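Local coordinates for aminotransferase, class I and II (Erwinia tasmaniensis, PDB 5Z0Q), which belongs to the class I and II aminotransferase family and holds pyridoxal-5'-phosphate in a pocket, at residues Glu71-Val76 with Leu94-Gly99; Leu153-His158 with Leu191-Arg196; Tyr182-Leu187 with Gln217-Ala222. All blocks are in the same frame, centred on the assembly; numbering follows the deposited sequence.

Contact 1 comes first along the chain and closes before the other two open. It packs helix 71-83 against strand 94-97, at one side of the large mixed sheet typical of this family. Contacts 2 and 3 share helix 184-197, the connection between neighbouring parallel strands 166-172 and 200-204: contact 3 uses its first turn, contact 2 its later turns, and their segments alternate in sequence. Their centres lie 14 Å apart and they touch where Leu191 CD1 meets Phe221 CZ at 3.6 Å. Contact 1 stands apart, its centre 31 Å from that of contact 2 and 23 Å from that of contact 3. Contacts 2 and 3 thus form one patch and contact 1 another.

Contact 1 (Glu71-Val76 with Leu94-Gly99); sequences EALAEV and LVFLPG
Phe96 reaches from the strand to the helix and meets both Leu73 and Ala74 through apolar contacts with its ring. Its CG stands anti to its carbonyl carbon (chi1 -63°), which carries the ring toward the helix. The CD2 methyl of Leu73 lies 3.6 Å from Phe96 CE1, set obliquely to the ring, and the two side chains slide past each other in opposite directions. Ala74 approaches differently: its CB comes to the ring's edge, near its plane, 3.7 Å from Phe96 CZ. The small alanine suits this place, because it lets the ring edge come close to the helix backbone.

The aliphatic contact runs beside it. Ala74 CB also meets Leu94 CD1 at 3.7 Å, so one methyl group bridges two side chains of the strand. Leu94 and Phe96, two residues apart, both point to the helix, as strand alternation requires, while Val95 and Leu97 pack on helix 257-267. Leu73, the buried partner, continues onto Tyr279 and Ser283 of helix 276-288. The axes of 71-76 and 94-97 pass 10.5 Å apart, at 123° between their directions.

No hydrogen bond joins the two segments. The strand pairs instead with 250-253, through the backbones of Val95 with Ala252 and Leu97 with Ser250. Beyond it, Pro98 centres an inverse gamma turn. Glycine suits the next position, since its phi of 125° would jam a side chain against the preceding carbonyl oxygen. Here the large sheet's outermost strand within this chain, covered by helices, leads into the pocket, where Gly99 touches pyridoxal-5'-phosphate.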
loop_
_atom_site.group_PDB
_atom_site.type_symbol
_atom_site.label_atom_id
_atom_site.label_comp_id
_atom_site.label_asym_id
_atom_site.label_seq_id
_atom_site.Cartn_x
_atom_site.Cartn_y
_atom_site.Cartn_z
ATOM N N GLU A 71 -13.940 11.091 -1.049
ATOM C CA GLU A 71 -15.388 11.131 -0.885
ATOM C C GLU A 71 -16.099 10.817 -2.195
ATOM O O GLU A 71 -17.212 10.279 -2.182
ATOM C CB GLU A 71 -15.827 12.496 -0.357
ATOM C CG GLU A 71 -15.723 12.650 1.152
ATOM C CD GLU A 71 -16.115 14.037 1.626
ATOM O OE1 GLU A 71 -15.556 15.026 1.105
ATOM O OE2 GLU A 71 -16.988 14.141 2.513
ATOM N N ALA A 72 -15.473 11.141 -3.328
ATOM C CA ALA A 72 -16.076 10.841 -4.622
ATOM C C ALA A 72 -16.124 9.339 -4.874
ATOM O O ALA A 72 -17.117 8.827 -5.405
ATOM C CB ALA A 72 -15.306 11.548 -5.736
ATOM N N LEU A 73 -15.063 8.617 -4.502
ATOM C CA LEU A 73 -15.060 7.167 -4.674
ATOM C C LEU A 73 -16.117 6.506 -3.800
ATOM O O LEU A 73 -16.824 5.595 -4.249
ATOM C CB LEU A 73 -13.675 6.604 -4.360
ATOM C CG LEU A 73 -13.533 5.080 -4.394
ATOM C CD1 LEU A 73 -13.926 4.534 -5.756
ATOM C CD2 LEU A 73 -12.114 4.667 -4.038
ATOM N N ALA A 74 -16.242 6.950 -2.546
ATOM C CA ALA A 74 -17.270 6.402 -1.668
ATOM C C ALA A 74 -18.667 6.698 -2.194
ATOM O O ALA A 74 -19.576 5.873 -2.045
ATOM C CB ALA A 74 -17.101 6.959 -0.254
ATOM N N GLU A 75 -18.855 7.861 -2.819
ATOM C CA GLU A 75 -20.164 8.216 -3.354
ATOM C C GLU A 75 -20.512 7.360 -4.565
ATOM O O GLU A 75 -21.624 6.825 -4.663
ATOM C CB GLU A 75 -20.194 9.702 -3.711
ATOM C CG GLU A 75 -21.503 10.184 -4.322
ATOM C CD GLU A 75 -21.373 10.509 -5.800
ATOM O OE1 GLU A 75 -21.576 9.598 -6.633
ATOM O OE2 GLU A 75 -21.059 11.673 -6.129
ATOM N N VAL A 76 -19.570 7.211 -5.500
ATOM C CA VAL A 76 -19.850 6.441 -6.708
ATOM C C VAL A 76 -19.943 4.954 -6.394
ATOM O O VAL A 76 -20.651 4.210 -7.085
ATOM C CB VAL A 76 -18.792 6.735 -7.789
ATOM C CG1 VAL A 76 -17.423 6.222 -7.366
ATOM C CG2 VAL A 76 -19.208 6.126 -9.116
ATOM N N LEU A 94 -17.678 1.603 4.695
ATOM C CA LEU A 94 -16.562 1.468 3.772
ATOM C C LEU A 94 -15.226 1.616 4.488
ATOM O O LEU A 94 -15.074 2.439 5.395
ATOM C CB LEU A 94 -16.671 2.507 2.655
ATOM C CG LEU A 94 -17.938 2.438 1.802
ATOM C CD1 LEU A 94 -17.929 3.522 0.739
ATOM C CD2 LEU A 94 -18.082 1.066 1.167
ATOM N N VAL A 95 -14.259 0.799 4.074
ATOM C CA VAL A 95 -12.872 0.894 4.521
ATOM C C VAL A 95 -12.006 0.715 3.282
ATOM O O VAL A 95 -11.999 -0.363 2.678
ATOM C CB VAL A 95 -12.512 -0.154 5.587
ATOM C CG1 VAL A 95 -11.034 -0.072 5.928
ATOM C CG2 VAL A 95 -13.354 0.036 6.838
ATOM N N PHE A 96 -11.282 1.763 2.895
ATOM C CA PHE A 96 -10.481 1.720 1.680
ATOM C C PHE A 96 -9.129 1.068 1.945
ATOM O O PHE A 96 -8.502 1.297 2.983
ATOM C CB PHE A 96 -10.292 3.129 1.120
ATOM C CG PHE A 96 -11.575 3.792 0.710
ATOM C CD1 PHE A 96 -12.246 3.385 -0.432
ATOM C CD2 PHE A 96 -12.112 4.820 1.467
ATOM C CE1 PHE A 96 -13.431 3.990 -0.811
ATOM C CE2 PHE A 96 -13.295 5.431 1.093
ATOM C CZ PHE A 96 -13.955 5.016 -0.047
ATOM N N LEU A 97 -8.684 0.254 0.994
ATOM C CA LEU A 97 -7.483 -0.554 1.135
ATOM C C LEU A 97 -6.650 -0.461 -0.133
ATOM O O LEU A 97 -7.189 -0.203 -1.216
ATOM C CB LEU A 97 -7.831 -2.025 1.411
ATOM C CG LEU A 97 -8.620 -2.322 2.687
ATOM C CD1 LEU A 97 -9.318 -3.669 2.576
ATOM C CD2 LEU A 97 -7.702 -2.290 3.898
ATOM N N PRO A 98 -5.330 -0.658 -0.029
ATOM C CA PRO A 98 -4.462 -0.701 -1.226
ATOM C C PRO A 98 -4.339 -2.111 -1.801
ATOM O O PRO A 98 -3.269 -2.737 -1.807
ATOM C CB PRO A 98 -3.136 -0.169 -0.682
ATOM C CG PRO A 98 -3.109 -0.672 0.725
ATOM C CD PRO A 98 -4.541 -0.649 1.216
ATOM N N GLY A 99 -5.453 -2.632 -2.299
ATOM C CA GLY A 99 -5.505 -3.965 -2.865
ATOM C C GLY A 99 -6.578 -4.816 -2.213
ATOM O O GLY A 99 -7.205 -4.439 -1.225
#

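Contact 2 (Leu153-His158 with Leu191-Arg196)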
loop_
_atom_site.group_PDB
_atom_site.type_symbol
_atom_site.label_atom_id
_atom_site.label_comp_id
_atom_site.label_asym_id
_atom_site.label_seq_id
_atom_site.Cartn_x
_atom_site.Cartn_y
_atom_site.Cartn_z
ATOM N N LEU A 153 -20.484 -25.292 -5.686
ATOM C CA LEU A 153 -19.961 -25.522 -4.346
ATOM C C LEU A 153 -21.055 -26.117 -3.471
ATOM O O LEU A 153 -22.166 -25.580 -3.407
ATOM C CB LEU A 153 -19.438 -24.221 -3.732
ATOM C CG LEU A 153 -18.927 -24.312 -2.293
ATOM C CD1 LEU A 153 -17.789 -25.315 -2.185
ATOM C CD2 LEU A 153 -18.488 -22.943 -1.800
ATOM N N ASP A 154 -20.737 -27.220 -2.797
ATOM C CA ASP A 154 -21.678 -27.932 -1.935
ATOM C C ASP A 154 -21.063 -28.018 -0.540
ATOM O O ASP A 154 -20.560 -29.066 -0.130
ATOM C CB ASP A 154 -21.994 -29.324 -2.511
ATOM C CG ASP A 154 -23.196 -29.971 -1.853
ATOM O OD1 ASP A 154 -23.846 -29.311 -1.016
ATOM O OD2 ASP A 154 -23.492 -31.141 -2.177
ATOM N N LEU A 155 -21.102 -26.898 0.187
ATOM C CA LEU A 155 -20.550 -26.872 1.539
ATOM C C LEU A 155 -21.321 -27.785 2.484
ATOM O O LEU A 155 -20.754 -28.283 3.462
ATOM C CB LEU A 155 -20.544 -25.441 2.077
ATOM C CG LEU A 155 -19.541 -24.463 1.461
ATOM C CD1 LEU A 155 -19.876 -23.032 1.855
ATOM C CD2 LEU A 155 -18.120 -24.816 1.881
ATOM N N ASP A 156 -22.607 -28.017 2.208
ATOM C CA ASP A 156 -23.415 -28.848 3.093
ATOM C C ASP A 156 -22.979 -30.307 3.050
ATOM O O ASP A 156 -23.181 -31.040 4.023
ATOM C CB ASP A 156 -24.891 -28.721 2.721
ATOM C CG ASP A 156 -25.312 -27.281 2.495
ATOM O OD1 ASP A 156 -24.928 -26.709 1.452
ATOM O OD2 ASP A 156 -26.021 -26.720 3.359
ATOM N N SER A 157 -22.382 -30.745 1.943
ATOM C CA SER A 157 -21.874 -32.106 1.830
ATOM C C SER A 157 -20.529 -32.294 2.525
ATOM O O SER A 157 -19.931 -33.368 2.406
ATOM C CB SER A 157 -21.758 -32.507 0.357
ATOM O OG SER A 157 -20.750 -31.759 -0.300
ATOM N N HIS A 158 -20.042 -31.277 3.240
ATOM C CA HIS A 158 -18.803 -31.373 4.003
ATOM C C HIS A 158 -19.036 -31.145 5.493
ATOM O O HIS A 158 -18.113 -30.742 6.208
ATOM C CB HIS A 158 -17.763 -30.386 3.471
ATOM C CG HIS A 158 -17.261 -30.716 2.099
ATOM N ND1 HIS A 158 -18.042 -30.586 0.970
ATOM C CD2 HIS A 158 -16.061 -31.175 1.676
ATOM C CE1 HIS A 158 -17.342 -30.950 -0.089
ATOM N NE2 HIS A 158 -16.136 -31.311 0.311
ATOM N N LEU A 191 -25.292 -19.153 2.775
ATOM C CA LEU A 191 -25.660 -18.374 3.952
ATOM C C LEU A 191 -26.190 -19.272 5.062
ATOM O O LEU A 191 -25.839 -19.090 6.234
ATOM C CB LEU A 191 -26.696 -17.315 3.579
ATOM C CG LEU A 191 -27.273 -16.512 4.746
ATOM C CD1 LEU A 191 -26.165 -15.806 5.511
ATOM C CD2 LEU A 191 -28.314 -15.514 4.255
ATOM N N ARG A 192 -27.039 -20.244 4.715
ATOM C CA ARG A 192 -27.553 -21.164 5.722
ATOM C C ARG A 192 -26.441 -22.019 6.314
ATOM O O ARG A 192 -26.507 -22.397 7.490
ATOM C CB ARG A 192 -28.653 -22.044 5.123
ATOM C CG ARG A 192 -29.964 -21.304 4.895
ATOM C CD ARG A 192 -31.078 -22.226 4.415
ATOM N NE ARG A 192 -31.321 -22.102 2.978
ATOM C CZ ARG A 192 -31.032 -23.042 2.084
ATOM N NH1 ARG A 192 -30.495 -24.191 2.474
ATOM N NH2 ARG A 192 -31.289 -22.836 0.799
ATOM N N PHE A 193 -25.410 -22.325 5.524
ATOM C CA PHE A 193 -24.260 -23.043 6.061
ATOM C C PHE A 193 -23.497 -22.187 7.063
ATOM O O PHE A 193 -23.020 -22.693 8.087
ATOM C CB PHE A 193 -23.340 -23.486 4.923
ATOM C CG PHE A 193 -22.068 -24.139 5.386
ATOM C CD1 PHE A 193 -22.057 -25.468 5.775
ATOM C CD2 PHE A 193 -20.880 -23.427 5.422
ATOM C CE1 PHE A 193 -20.888 -26.073 6.197
ATOM C CE2 PHE A 193 -19.707 -24.027 5.843
ATOM C CZ PHE A 193 -19.712 -25.352 6.230
ATOM N N ALA A 194 -23.374 -20.887 6.788
ATOM C CA ALA A 194 -22.678 -19.999 7.712
ATOM C C ALA A 194 -23.455 -19.831 9.011
ATOM O O ALA A 194 -22.861 -19.757 10.091
ATOM C CB ALA A 194 -22.430 -18.642 7.053
ATOM N N GLN A 195 -24.787 -19.775 8.929
ATOM C CA GLN A 195 -25.595 -19.588 10.130
ATOM C C GLN A 195 -25.619 -20.850 10.987
ATOM O O GLN A 195 -25.506 -20.774 12.216
ATOM C CB GLN A 195 -27.015 -19.177 9.747
ATOM C CG GLN A 195 -27.099 -17.861 8.992
ATOM C CD GLN A 195 -28.468 -17.628 8.388
ATOM O OE1 GLN A 195 -29.327 -18.510 8.412
ATOM N NE2 GLN A 195 -28.681 -16.436 7.841
ATOM N N ARG A 196 -25.769 -22.015 10.354
ATOM C CA ARG A 196 -25.820 -23.270 11.098
ATOM C C ARG A 196 -24.541 -23.505 11.893
ATOM O O ARG A 196 -24.578 -24.128 12.961
ATOM C CB ARG A 196 -26.084 -24.429 10.136
ATOM C CG ARG A 196 -25.998 -25.815 10.757
ATOM C CD ARG A 196 -26.528 -26.895 9.817
ATOM N NE ARG A 196 -25.880 -26.875 8.506
ATOM C CZ ARG A 196 -26.426 -26.360 7.408
ATOM N NH1 ARG A 196 -27.635 -25.816 7.458
ATOM N NH2 ARG A 196 -25.762 -26.385 6.260
#
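The phenyl ring of Phe193 carries Leu155 on one face: Leu155 CB sits 3.8 Å from the ring centroid and only 8° off its normal, a CH-pi contact almost exactly over the centre. The carbonyl oxygen of the same residue, Leu155 O, lies 3.5 Å from Phe193 CE1. Leu155 CD1 continues to Phe193 CD2 at 3.7 Å, and the two side chains cross at about a right angle. Phe193 comes off the helix with CG anti to its own backbone nitrogen (chi1 175°), which directs the ring at the loop. The ring of His197, one turn on, meets it, and Met162 and Leu199 add to its surroundings. A broad aromatic suits this buried spot, where one flat surface can receive a branched aliphatic chain.

The second flat group is the guanidinium of Arg196, approached at its edge by the carboxylate of Asp156. Their salt bridge runs from NH2 of Arg196 to OD2 of Asp156 at 2.9 Å, but as a hydrogen bond it is bent and weak, and the two planes are turned 44° apart. Arg196 has a further acidic partner, for its NE forms a salt bridge with Glu159. A long, flexible arginine that bends along its chain suits this exposed place, where it can serve both acids.

Within the loop, the carbonyl oxygen of Asp154 accepts from Ser157 N, from His158 ND1 and, at 2.7 Å, from Ser157 OG. Ser157 and His158, whose donors reach back to this oxygen, close the turn that presents Leu155 and Asp156. Leu155 also touches Val119 and Ala142 of the sheet. The whole is helix-to-loop packing on a beta-alpha-beta unit, in which helix 184-197 connects parallel strands 166-172 and 200-204.

Contact 3 (Tyr182-Leu187 with Gln217-Ala222)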
loop_
_atom_site.group_PDB
_atom_site.type_symbol
_atom_site.label_atom_id
_atom_site.label_comp_id
_atom_site.label_asym_id
_atom_site.label_seq_id
_atom_site.Cartn_x
_atom_site.Cartn_y
_atom_site.Cartn_z
ATOM N N TYR A 182 -22.426 -17.366 -8.945
ATOM C CA TYR A 182 -23.347 -18.098 -8.086
ATOM C C TYR A 182 -24.744 -17.495 -8.148
ATOM O O TYR A 182 -24.916 -16.274 -8.095
ATOM C CB TYR A 182 -22.838 -18.109 -6.645
ATOM C CG TYR A 182 -21.599 -18.953 -6.452
ATOM C CD1 TYR A 182 -21.692 -20.332 -6.312
ATOM C CD2 TYR A 182 -20.339 -18.374 -6.416
ATOM C CE1 TYR A 182 -20.564 -21.110 -6.139
ATOM C CE2 TYR A 182 -19.204 -19.145 -6.242
ATOM C CZ TYR A 182 -19.323 -20.512 -6.104
ATOM O OH TYR A 182 -18.196 -21.282 -5.933
ATOM N N ARG A 183 -25.746 -18.364 -8.262
ATOM C CA ARG A 183 -27.136 -17.943 -8.329
ATOM C C ARG A 183 -27.655 -17.613 -6.931
ATOM O O ARG A 183 -26.968 -17.791 -5.921
ATOM C CB ARG A 183 -27.988 -19.023 -8.991
ATOM C CG ARG A 183 -27.603 -19.334 -10.430
ATOM C CD ARG A 183 -27.827 -18.141 -11.345
ATOM N NE ARG A 183 -27.610 -18.490 -12.747
ATOM C CZ ARG A 183 -26.433 -18.428 -13.360
ATOM N NH1 ARG A 183 -25.358 -18.027 -12.697
ATOM N NH2 ARG A 183 -26.329 -18.767 -14.639
ATOM N N ARG A 184 -28.898 -17.129 -6.872
ATOM C CA ARG A 184 -29.462 -16.703 -5.596
ATOM C C ARG A 184 -29.728 -17.891 -4.677
ATOM O O ARG A 184 -29.522 -17.798 -3.463
ATOM C CB ARG A 184 -30.743 -15.903 -5.828
ATOM C CG ARG A 184 -31.214 -15.144 -4.602
ATOM C CD ARG A 184 -32.273 -14.110 -4.948
ATOM N NE ARG A 184 -32.573 -13.262 -3.799
ATOM C CZ ARG A 184 -31.963 -12.110 -3.541
ATOM N NH1 ARG A 184 -31.019 -11.660 -4.356
ATOM N NH2 ARG A 184 -32.297 -11.407 -2.468
ATOM N N LYS A 185 -30.187 -19.013 -5.239
ATOM C CA LYS A 185 -30.429 -20.199 -4.423
ATOM C C LYS A 185 -29.131 -20.771 -3.869
ATOM O O LYS A 185 -29.115 -21.307 -2.756
ATOM C CB LYS A 185 -31.170 -21.260 -5.238
ATOM C CG LYS A 185 -32.570 -20.851 -5.677
ATOM C CD LYS A 185 -33.576 -20.985 -4.544
ATOM C CE LYS A 185 -33.825 -22.445 -4.196
ATOM N NZ LYS A 185 -34.915 -22.602 -3.193
ATOM N N GLU A 186 -28.037 -20.661 -4.624
ATOM C CA GLU A 186 -26.758 -21.183 -4.158
ATOM C C GLU A 186 -26.152 -20.289 -3.083
ATOM O O GLU A 186 -25.518 -20.785 -2.146
ATOM C CB GLU A 186 -25.795 -21.338 -5.334
ATOM C CG GLU A 186 -26.432 -21.956 -6.570
ATOM C CD GLU A 186 -25.431 -22.220 -7.676
ATOM O OE1 GLU A 186 -25.028 -23.390 -7.846
ATOM O OE2 GLU A 186 -25.045 -21.257 -8.374
ATOM N N LEU A 187 -26.338 -18.973 -3.201
ATOM C CA LEU A 187 -25.844 -18.064 -2.170
ATOM C C LEU A 187 -26.621 -18.232 -0.871
ATOM O O LEU A 187 -26.036 -18.191 0.218
ATOM C CB LEU A 187 -25.921 -16.620 -2.660
ATOM C CG LEU A 187 -24.919 -16.222 -3.746
ATOM C CD1 LEU A 187 -25.186 -14.809 -4.235
ATOM C CD2 LEU A 187 -23.493 -16.351 -3.228
ATOM N N GLN A 217 -27.878 -11.508 -12.758
ATOM C CA GLN A 217 -27.266 -10.386 -12.062
ATOM C C GLN A 217 -26.391 -10.894 -10.926
ATOM O O GLN A 217 -26.770 -11.827 -10.212
ATOM C CB GLN A 217 -28.332 -9.438 -11.503
ATOM C CG GLN A 217 -27.761 -8.280 -10.700
ATOM C CD GLN A 217 -28.727 -7.757 -9.660
ATOM O OE1 GLN A 217 -29.670 -7.036 -9.979
ATOM N NE2 GLN A 217 -28.499 -8.123 -8.404
ATOM N N HIS A 218 -25.219 -10.282 -10.763
ATOM C CA HIS A 218 -24.392 -10.574 -9.601
ATOM C C HIS A 218 -25.114 -10.163 -8.323
ATOM O O HIS A 218 -25.717 -9.087 -8.248
ATOM C CB HIS A 218 -23.053 -9.845 -9.702
ATOM C CG HIS A 218 -22.296 -9.800 -8.411
ATOM N ND1 HIS A 218 -22.313 -8.704 -7.575
ATOM C CD2 HIS A 218 -21.504 -10.720 -7.809
ATOM C CE1 HIS A 218 -21.562 -8.949 -6.517
ATOM N NE2 HIS A 218 -21.059 -10.165 -6.634
ATOM N N ILE A 219 -25.048 -11.023 -7.313
ATOM C CA ILE A 219 -25.746 -10.778 -6.054
ATOM C C ILE A 219 -24.724 -10.698 -4.928
ATOM O O ILE A 219 -24.051 -11.697 -4.638
ATOM C CB ILE A 219 -26.793 -11.867 -5.774
ATOM C CG1 ILE A 219 -27.892 -11.829 -6.835
ATOM C CG2 ILE A 219 -27.382 -11.695 -4.385
ATOM C CD1 ILE A 219 -28.950 -12.884 -6.657
ATOM N N PRO A 220 -24.560 -9.545 -4.282
ATOM C CA PRO A 220 -23.671 -9.480 -3.116
ATOM C C PRO A 220 -24.179 -10.376 -1.993
ATOM O O PRO A 220 -25.384 -10.486 -1.759
ATOM C CB PRO A 220 -23.711 -8.001 -2.719
ATOM C CG PRO A 220 -24.151 -7.286 -3.957
ATOM C CD PRO A 220 -25.093 -8.222 -4.643
ATOM N N PHE A 221 -23.239 -11.020 -1.299
ATOM C CA PHE A 221 -23.614 -11.925 -0.218
ATOM C C PHE A 221 -24.349 -11.184 0.892
ATOM O O PHE A 221 -25.361 -11.670 1.412
ATOM C CB PHE A 221 -22.372 -12.625 0.335
ATOM C CG PHE A 221 -22.667 -13.620 1.423
ATOM C CD1 PHE A 221 -23.011 -14.924 1.112
ATOM C CD2 PHE A 221 -22.598 -13.251 2.758
ATOM C CE1 PHE A 221 -23.284 -15.844 2.109
ATOM C CE2 PHE A 221 -22.870 -14.166 3.761
ATOM C CZ PHE A 221 -23.213 -15.464 3.436
ATOM N N ALA A 222 -23.864 -10.000 1.259
ATOM C CA ALA A 222 -24.463 -9.234 2.344
ATOM C C ALA A 222 -25.806 -8.617 1.976
ATOM O O ALA A 222 -26.432 -7.991 2.839
ATOM C CB ALA A 222 -23.495 -8.141 2.800
#
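Leu187 holds CG anti to its carbonyl carbon (chi1 -71°), which sends CD1 over Ile219; Ile219 CG1 takes the same position (chi1 -64°) and carries its CD1 to Arg184, with CG2 between the two partners. They join the first turn of helix 184-197, the crossover helix of a beta-alpha-beta unit in the aminotransferase large sheet, to the loop 217-222 that follows strand 200-204. Leu187 CD1 lies 3.7 Å from Ile219 CB, at the isoleucine's branch point, and beside its carbonyl. Beta-branched isoleucine suits the place, since its two methyls serve two neighbours.

Arg184, exposed on the helix, lays its extended chain across Ile219 at about a right angle. Its aliphatic part packs on Ile219 CD1, with Arg184 CB 3.6 Å away, and the guanidinium receives the same methyl at its edge. An arginine suits this exposed position because its stem is apolar while its charged end can stay at the surface. Phe221 completes the contact: its ring reaches Leu187 O obliquely and packs on Val201 and Ser203, tying the loop to the sheet.

At the helix start Arg183 takes the N-cap position. Glu186, three residues on, folds back onto its N-H: Glu186 OE2, which also meets Arg150, uses its anti lone pair to accept from Arg183 N at 3.0 Å along an almost straight bond of 178°.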